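Probable polyketide synthase 1 (PDB 2H84) carries at its C-terminus a type III polyketide synthase domain, the part described here, and is a probable polyketide synthase that makes acylpyrones in vitro. Local coordinates at residues L33-S38 / V51-E56; R63-Y69 / V186-F191. Residue numbers count along the deposited sequence, not the author numbering.

Interaction 1: L33-S38 / V51-E56; sequences LKDSIS and VKRIFE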
loop_
_atom_site.group_PDB
_atom_site.type_symbol
_atom_site.label_atom_id
_atom_site.label_comp_id
_atom_site.label_asym_id
_atom_site.label_seq_id
_atom_site.Cartn_x
_atom_site.Cartn_y
_atom_site.Cartn_z
ATOM N N LEU A 33 24.929 -8.153 20.815
ATOM C CA LEU A 33 24.811 -7.699 19.430
ATOM C C LEU A 33 25.897 -6.641 19.236
ATOM O O LEU A 33 26.539 -6.571 18.191
ATOM C CB LEU A 33 23.435 -7.075 19.156
ATOM C CG LEU A 33 22.206 -7.981 19.003
ATOM C CD1 LEU A 33 20.959 -7.101 18.873
ATOM C CD2 LEU A 33 22.345 -8.887 17.781
ATOM N N LYS A 34 26.104 -5.820 20.258
ATOM C CA LYS A 34 27.135 -4.807 20.187
ATOM C C LYS A 34 28.432 -5.535 19.880
ATOM O O LYS A 34 29.026 -5.329 18.832
ATOM C CB LYS A 34 27.273 -4.080 21.517
ATOM C CG LYS A 34 28.311 -2.978 21.491
ATOM C CD LYS A 34 29.187 -2.988 22.742
ATOM C CE LYS A 34 28.400 -2.731 24.021
ATOM N NZ LYS A 34 29.315 -2.505 25.179
ATOM N N ASP A 35 28.862 -6.405 20.787
ATOM C CA ASP A 35 30.095 -7.146 20.574
ATOM C C ASP A 35 30.130 -7.715 19.172
ATOM O O ASP A 35 30.939 -7.310 18.344
ATOM C CB ASP A 35 30.232 -8.315 21.558
ATOM C CG ASP A 35 30.152 -7.888 23.008
ATOM O OD1 ASP A 35 30.663 -6.797 23.350
ATOM O OD2 ASP A 35 29.588 -8.663 23.809
ATOM N N SER A 36 29.232 -8.659 18.921
ATOM C CA SER A 36 29.141 -9.346 17.634
ATOM C C SER A 36 29.210 -8.488 16.394
ATOM O O SER A 36 30.214 -8.503 15.681
ATOM C CB SER A 36 27.872 -10.200 17.573
ATOM O OG SER A 36 28.015 -11.368 18.367
ATOM N N ILE A 37 28.156 -7.735 16.121
ATOM C CA ILE A 37 28.190 -6.939 14.914
ATOM C C ILE A 37 29.286 -5.876 14.843
ATOM O O ILE A 37 29.823 -5.631 13.766
ATOM C CB ILE A 37 26.803 -6.339 14.555
ATOM C CG1 ILE A 37 26.816 -4.854 14.568
ATOM C CG2 ILE A 37 25.828 -6.634 15.516
ATOM C CD1 ILE A 37 25.664 -4.356 13.798
ATOM N N SER A 38 29.664 -5.289 15.974
ATOM C CA SER A 38 30.723 -4.282 15.960
ATOM C C SER A 38 32.062 -4.862 15.503
ATOM O O SER A 38 32.708 -4.307 14.617
ATOM C CB SER A 38 30.896 -3.646 17.343
ATOM O OG SER A 38 31.521 -4.528 18.259
ATOM N N VAL A 51 31.424 1.736 15.944
ATOM C CA VAL A 51 30.173 0.996 15.969
ATOM C C VAL A 51 29.877 0.703 17.431
ATOM O O VAL A 51 28.804 1.018 17.935
ATOM C CB VAL A 51 30.286 -0.337 15.200
ATOM C CG1 VAL A 51 28.968 -1.076 15.247
ATOM C CG2 VAL A 51 30.673 -0.078 13.765
ATOM N N LYS A 52 30.850 0.107 18.109
ATOM C CA LYS A 52 30.729 -0.235 19.516
ATOM C C LYS A 52 30.189 0.954 20.304
ATOM O O LYS A 52 29.356 0.800 21.195
ATOM C CB LYS A 52 32.103 -0.634 20.052
ATOM C CG LYS A 52 32.135 -0.948 21.535
ATOM C CD LYS A 52 33.559 -1.218 22.002
ATOM C CE LYS A 52 33.618 -1.498 23.500
ATOM N NZ LYS A 52 34.998 -1.849 23.939
ATOM N N ARG A 53 30.672 2.142 19.962
ATOM C CA ARG A 53 30.256 3.374 20.625
ATOM C C ARG A 53 28.761 3.620 20.427
ATOM O O ARG A 53 28.002 3.774 21.391
ATOM C CB ARG A 53 31.065 4.550 20.063
ATOM C CG ARG A 53 31.750 5.398 21.113
ATOM C CD ARG A 53 32.578 4.538 22.019
ATOM N NE ARG A 53 33.907 4.262 21.503
ATOM C CZ ARG A 53 34.645 3.224 21.899
ATOM N NH1 ARG A 53 34.206 2.366 22.779
ATOM N NH2 ARG A 53 35.853 3.039 21.464
ATOM N N ILE A 54 28.354 3.652 19.160
ATOM C CA ILE A 54 26.963 3.865 18.773
ATOM C C ILE A 54 26.009 2.943 19.525
ATOM O O ILE A 54 24.964 3.385 19.990
ATOM C CB ILE A 54 26.793 3.659 17.252
ATOM C CG1 ILE A 54 27.359 4.864 16.511
ATOM C CG2 ILE A 54 25.337 3.437 16.902
ATOM C CD1 ILE A 54 27.412 4.684 15.017
ATOM N N PHE A 55 26.363 1.666 19.638
ATOM C CA PHE A 55 25.519 0.725 20.360
ATOM C C PHE A 55 25.364 1.170 21.799
ATOM O O PHE A 55 24.250 1.316 22.299
ATOM C CB PHE A 55 26.114 -0.684 20.321
ATOM C CG PHE A 55 25.731 -1.465 19.100
ATOM C CD1 PHE A 55 26.195 -1.090 17.850
ATOM C CD2 PHE A 55 24.836 -2.528 19.192
ATOM C CE1 PHE A 55 25.784 -1.772 16.710
ATOM C CE2 PHE A 55 24.418 -3.217 18.056
ATOM C CZ PHE A 55 24.885 -2.833 16.815
ATOM N N GLU A 56 26.495 1.387 22.459
ATOM C CA GLU A 56 26.497 1.827 23.844
ATOM C C GLU A 56 25.564 3.019 24.031
ATOM O O GLU A 56 24.658 2.974 24.864
ATOM C CB GLU A 56 27.921 2.191 24.268
ATOM C CG GLU A 56 28.754 1.000 24.725
ATOM C CD GLU A 56 30.242 1.174 24.442
ATOM O OE1 GLU A 56 30.742 2.326 24.482
ATOM O OE2 GLU A 56 30.918 0.152 24.187
#
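Two consecutive helices pack side by side as an antiparallel helical hairpin: the segments 33-38 and 51-56 are antiparallel at 155°, with axes 9.2 Å apart at closest approach. Register is set by K34 opposite F55 (CA to CA 5.8 Å) and S38 opposite V51 (5.3 Å), one turn on in the first helix and one turn back in the second. F55, with chi1 in the m well, sends its ring across the gap into the space beside L33, K34 and I37. CD1 of I37 meets the ring edge at F55 CZ, 3.5 Å away, and CB of L33 lies 4.1 Å from F55 CE2; a flat apolar side chain suits such a buried slot between backbone and branched carbons. K34 shows why a long lysine is useful at a border. From a t chi1 its methylene chain passes close to the phenylalanine, CG at 3.4 Å from F55 CB, and the m chi3 bends it so that NZ donates to OE2 of E56 at 3.3 Å, forming a salt bridge. The E56 carboxylate has a second, long ionic partner in R53, joining three charges into a network. Where the backbones come closest, small S38 leaves room for V51, whose t rotamer places CG1 3.7 Å from S38 CA. With chi1 in p, the S38 hydroxyl folds back onto its own helix, OG lying 2.7 Å from K34 O and 2.8 Å from D35 O. In the thiolase-fold domain, this pair of helices, 30-40 and 45-56, is flanked on two sides: I37 and V51 rest on helix 197-205, and L33 and F55 lie against R63 of strand 62-63.

Interaction 2: R63-Y69 / V186-F191; sequences RHLVRDY and VCSLHF
S188, F191 and Y69 organise this meeting of two loops. Residues 63-69 begin extended, take a helical phi/psi at V66 (-65/-33), return to more open values at R67 and D68, and turn again at Y69 (-61/-14). Across from them, residues 187-189 have helical angles without the regular bonds, and H190 N donates to C187 O at 2.7 Å, before F191 opens out (-54/146). The nearest CA atoms are those of R67 and S188, 5.6 Å apart. S188, small and polar, enters the bend at V66: with chi1 in p, its OG accepts from R67 N at 3.3 Å and also hydrogen-bonds D208, while its CB lies 3.8 Å from L65 CB. Y69 (chi1 m, chi2 80°) donates a very short hydrogen bond from OH to S188 O, 2.5 Å. F191 (chi1 m, chi2 -9°) lies nearly parallel to the tyrosine ring but slid aside, with centroids 5.0 Å apart, planes at 23° and Y69 CE1 3.3 Å from F191 CD2. Its CZ is 3.5 Å from NH1 of R63, which hydrogen-bonds F206 O. This is loop-to-loop tertiary packing, with F191 about 12 Å by side chain from C157, the predicted catalytic cysteine. The 186-191 loop leads from strand 178-185 of the large sheet towards helix 197-205; V66 and V186, with CG2 and CG1 3.8 Å apart, meet over helix 84-110.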
loop_
_atom_site.group_PDB
_atom_site.type_symbol
_atom_site.label_atom_id
_atom_site.label_comp_id
_atom_site.label_asym_id
_atom_site.label_seq_id
_atom_site.Cartn_x
_atom_site.Cartn_y
_atom_site.Cartn_z
ATOM N N ARG A 63 16.470 -6.513 21.610
ATOM C CA ARG A 63 15.801 -6.466 20.318
ATOM C C ARG A 63 15.505 -7.894 19.875
ATOM O O ARG A 63 16.219 -8.828 20.252
ATOM C CB ARG A 63 16.683 -5.793 19.261
ATOM C CG ARG A 63 16.655 -4.280 19.275
ATOM C CD ARG A 63 17.417 -3.720 18.091
ATOM N NE ARG A 63 18.851 -3.988 18.182
ATOM C CZ ARG A 63 19.678 -4.005 17.139
ATOM N NH1 ARG A 63 19.219 -3.773 15.917
ATOM N NH2 ARG A 63 20.964 -4.247 17.313
ATOM N N HIS A 64 14.441 -8.061 19.094
ATOM C CA HIS A 64 14.070 -9.369 18.562
ATOM C C HIS A 64 14.422 -9.334 17.076
ATOM O O HIS A 64 14.022 -8.420 16.352
ATOM C CB HIS A 64 12.580 -9.617 18.775
ATOM C CG HIS A 64 12.202 -9.745 20.215
ATOM N ND1 HIS A 64 12.067 -10.966 20.843
ATOM C CD2 HIS A 64 11.973 -8.807 21.163
ATOM C CE1 HIS A 64 11.771 -10.772 22.115
ATOM N NE2 HIS A 64 11.710 -9.471 22.336
ATOM N N LEU A 65 15.178 -10.323 16.620
ATOM C CA LEU A 65 15.609 -10.326 15.232
ATOM C C LEU A 65 15.452 -11.659 14.529
ATOM O O LEU A 65 15.845 -12.690 15.063
ATOM C CB LEU A 65 17.081 -9.912 15.158
ATOM C CG LEU A 65 17.536 -8.702 15.969
ATOM C CD1 LEU A 65 19.042 -8.658 15.974
ATOM C CD2 LEU A 65 16.961 -7.439 15.392
ATOM N N VAL A 66 14.887 -11.630 13.324
ATOM C CA VAL A 66 14.721 -12.839 12.540
ATOM C C VAL A 66 16.143 -13.301 12.234
ATOM O O VAL A 66 16.404 -14.498 12.140
ATOM C CB VAL A 66 13.950 -12.555 11.228
ATOM C CG1 VAL A 66 14.007 -13.761 10.299
ATOM C CG2 VAL A 66 12.507 -12.226 11.544
ATOM N N ARG A 67 17.062 -12.348 12.084
ATOM C CA ARG A 67 18.460 -12.681 11.830
ATOM C C ARG A 67 19.286 -12.297 13.048
ATOM O O ARG A 67 19.596 -11.133 13.256
ATOM C CB ARG A 67 19.004 -11.948 10.602
ATOM C CG ARG A 67 20.479 -12.254 10.321
ATOM C CD ARG A 67 20.922 -11.738 8.964
ATOM N NE ARG A 67 22.351 -11.943 8.747
ATOM C CZ ARG A 67 22.866 -12.382 7.602
ATOM N NH1 ARG A 67 22.064 -12.659 6.587
ATOM N NH2 ARG A 67 24.171 -12.554 7.457
ATOM N N ASP A 68 19.634 -13.291 13.853
ATOM C CA ASP A 68 20.411 -13.070 15.061
ATOM C C ASP A 68 21.882 -12.965 14.696
ATOM O O ASP A 68 22.573 -13.967 14.553
ATOM C CB ASP A 68 20.180 -14.227 16.043
ATOM C CG ASP A 68 20.866 -14.013 17.381
ATOM O OD1 ASP A 68 20.630 -14.794 18.323
ATOM O OD2 ASP A 68 21.660 -13.069 17.505
ATOM N N TYR A 69 22.357 -11.736 14.558
ATOM C CA TYR A 69 23.733 -11.504 14.186
ATOM C C TYR A 69 24.787 -12.045 15.147
ATOM O O TYR A 69 25.960 -12.131 14.791
ATOM C CB TYR A 69 23.951 -10.010 13.938
ATOM C CG TYR A 69 23.304 -9.538 12.654
ATOM C CD1 TYR A 69 21.937 -9.274 12.592
ATOM C CD2 TYR A 69 24.050 -9.422 11.481
ATOM C CE1 TYR A 69 21.335 -8.912 11.393
ATOM C CE2 TYR A 69 23.460 -9.062 10.284
ATOM C CZ TYR A 69 22.106 -8.810 10.243
ATOM O OH TYR A 69 21.527 -8.469 9.042
ATOM N N VAL A 186 10.261 -6.461 9.041
ATOM C CA VAL A 186 11.466 -7.215 9.371
ATOM C C VAL A 186 12.680 -6.488 8.809
ATOM O O VAL A 186 12.963 -6.544 7.613
ATOM C CB VAL A 186 11.418 -8.647 8.805
ATOM C CG1 VAL A 186 12.728 -9.364 9.085
ATOM C CG2 VAL A 186 10.275 -9.408 9.431
ATOM N N CYS A 187 13.390 -5.802 9.696
ATOM C CA CYS A 187 14.566 -5.021 9.330
ATOM C C CYS A 187 15.911 -5.716 9.446
ATOM O O CYS A 187 16.825 -5.413 8.686
ATOM C CB CYS A 187 14.631 -3.765 10.182
ATOM S SG CYS A 187 13.071 -2.910 10.329
ATOM N N SER A 188 16.045 -6.613 10.416
ATOM C CA SER A 188 17.305 -7.310 10.640
ATOM C C SER A 188 17.870 -7.938 9.383
ATOM O O SER A 188 19.082 -8.082 9.254
ATOM C CB SER A 188 17.130 -8.378 11.718
ATOM O OG SER A 188 16.118 -9.294 11.358
ATOM N N LEU A 189 16.995 -8.303 8.453
ATOM C CA LEU A 189 17.435 -8.912 7.209
ATOM C C LEU A 189 18.230 -7.940 6.361
ATOM O O LEU A 189 19.010 -8.355 5.506
ATOM C CB LEU A 189 16.231 -9.364 6.398
ATOM C CG LEU A 189 15.447 -10.545 6.946
ATOM C CD1 LEU A 189 14.228 -10.812 6.066
ATOM C CD2 LEU A 189 16.370 -11.755 6.988
ATOM N N HIS A 190 18.053 -6.648 6.616
ATOM C CA HIS A 190 18.693 -5.643 5.790
ATOM C C HIS A 190 19.888 -4.864 6.305
ATOM O O HIS A 190 20.344 -3.949 5.622
ATOM C CB HIS A 190 17.616 -4.670 5.308
ATOM C CG HIS A 190 16.370 -5.353 4.836
ATOM N ND1 HIS A 190 16.347 -6.177 3.733
ATOM C CD2 HIS A 190 15.110 -5.346 5.331
ATOM C CE1 HIS A 190 15.122 -6.647 3.564
ATOM N NE2 HIS A 190 14.354 -6.157 4.520
ATOM N N PHE A 191 20.420 -5.207 7.473
ATOM C CA PHE A 191 21.582 -4.470 7.981
ATOM C C PHE A 191 22.727 -4.435 6.976
ATOM O O PHE A 191 22.944 -5.386 6.234
ATOM C CB PHE A 191 22.088 -5.087 9.284
ATOM C CG PHE A 191 21.120 -4.981 10.419
ATOM C CD1 PHE A 191 19.974 -4.201 10.304
ATOM C CD2 PHE A 191 21.353 -5.660 11.609
ATOM C CE1 PHE A 191 19.070 -4.095 11.359
ATOM C CE2 PHE A 191 20.455 -5.566 12.680
ATOM C CZ PHE A 191 19.309 -4.781 12.552
HETATM O O HOH W 1 19.525 -11.479 5.864
#

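The chain completes interaction 1 before it opens interaction 2, and the two centres lie 15 Å apart on the same side of the chain's centre. Strand 62-63, which follows the helical hairpin closely, carries the chain from one contact to the other. They touch directly: NH2 of R63 lies 3.3 Å from L33 CD1 and 3.7 Å from F55 CE2, and CD2 of L33 is 3.8 Å from L65 CD1. All four segments belong to the N-terminal half of the chalcone synthase-like region. Interaction 1 joins successive helices, 13 residues apart at their closest ends, whereas interaction 2 reaches over more than a hundred residues, tying this early region to the loop leaving central-sheet strand 178-185.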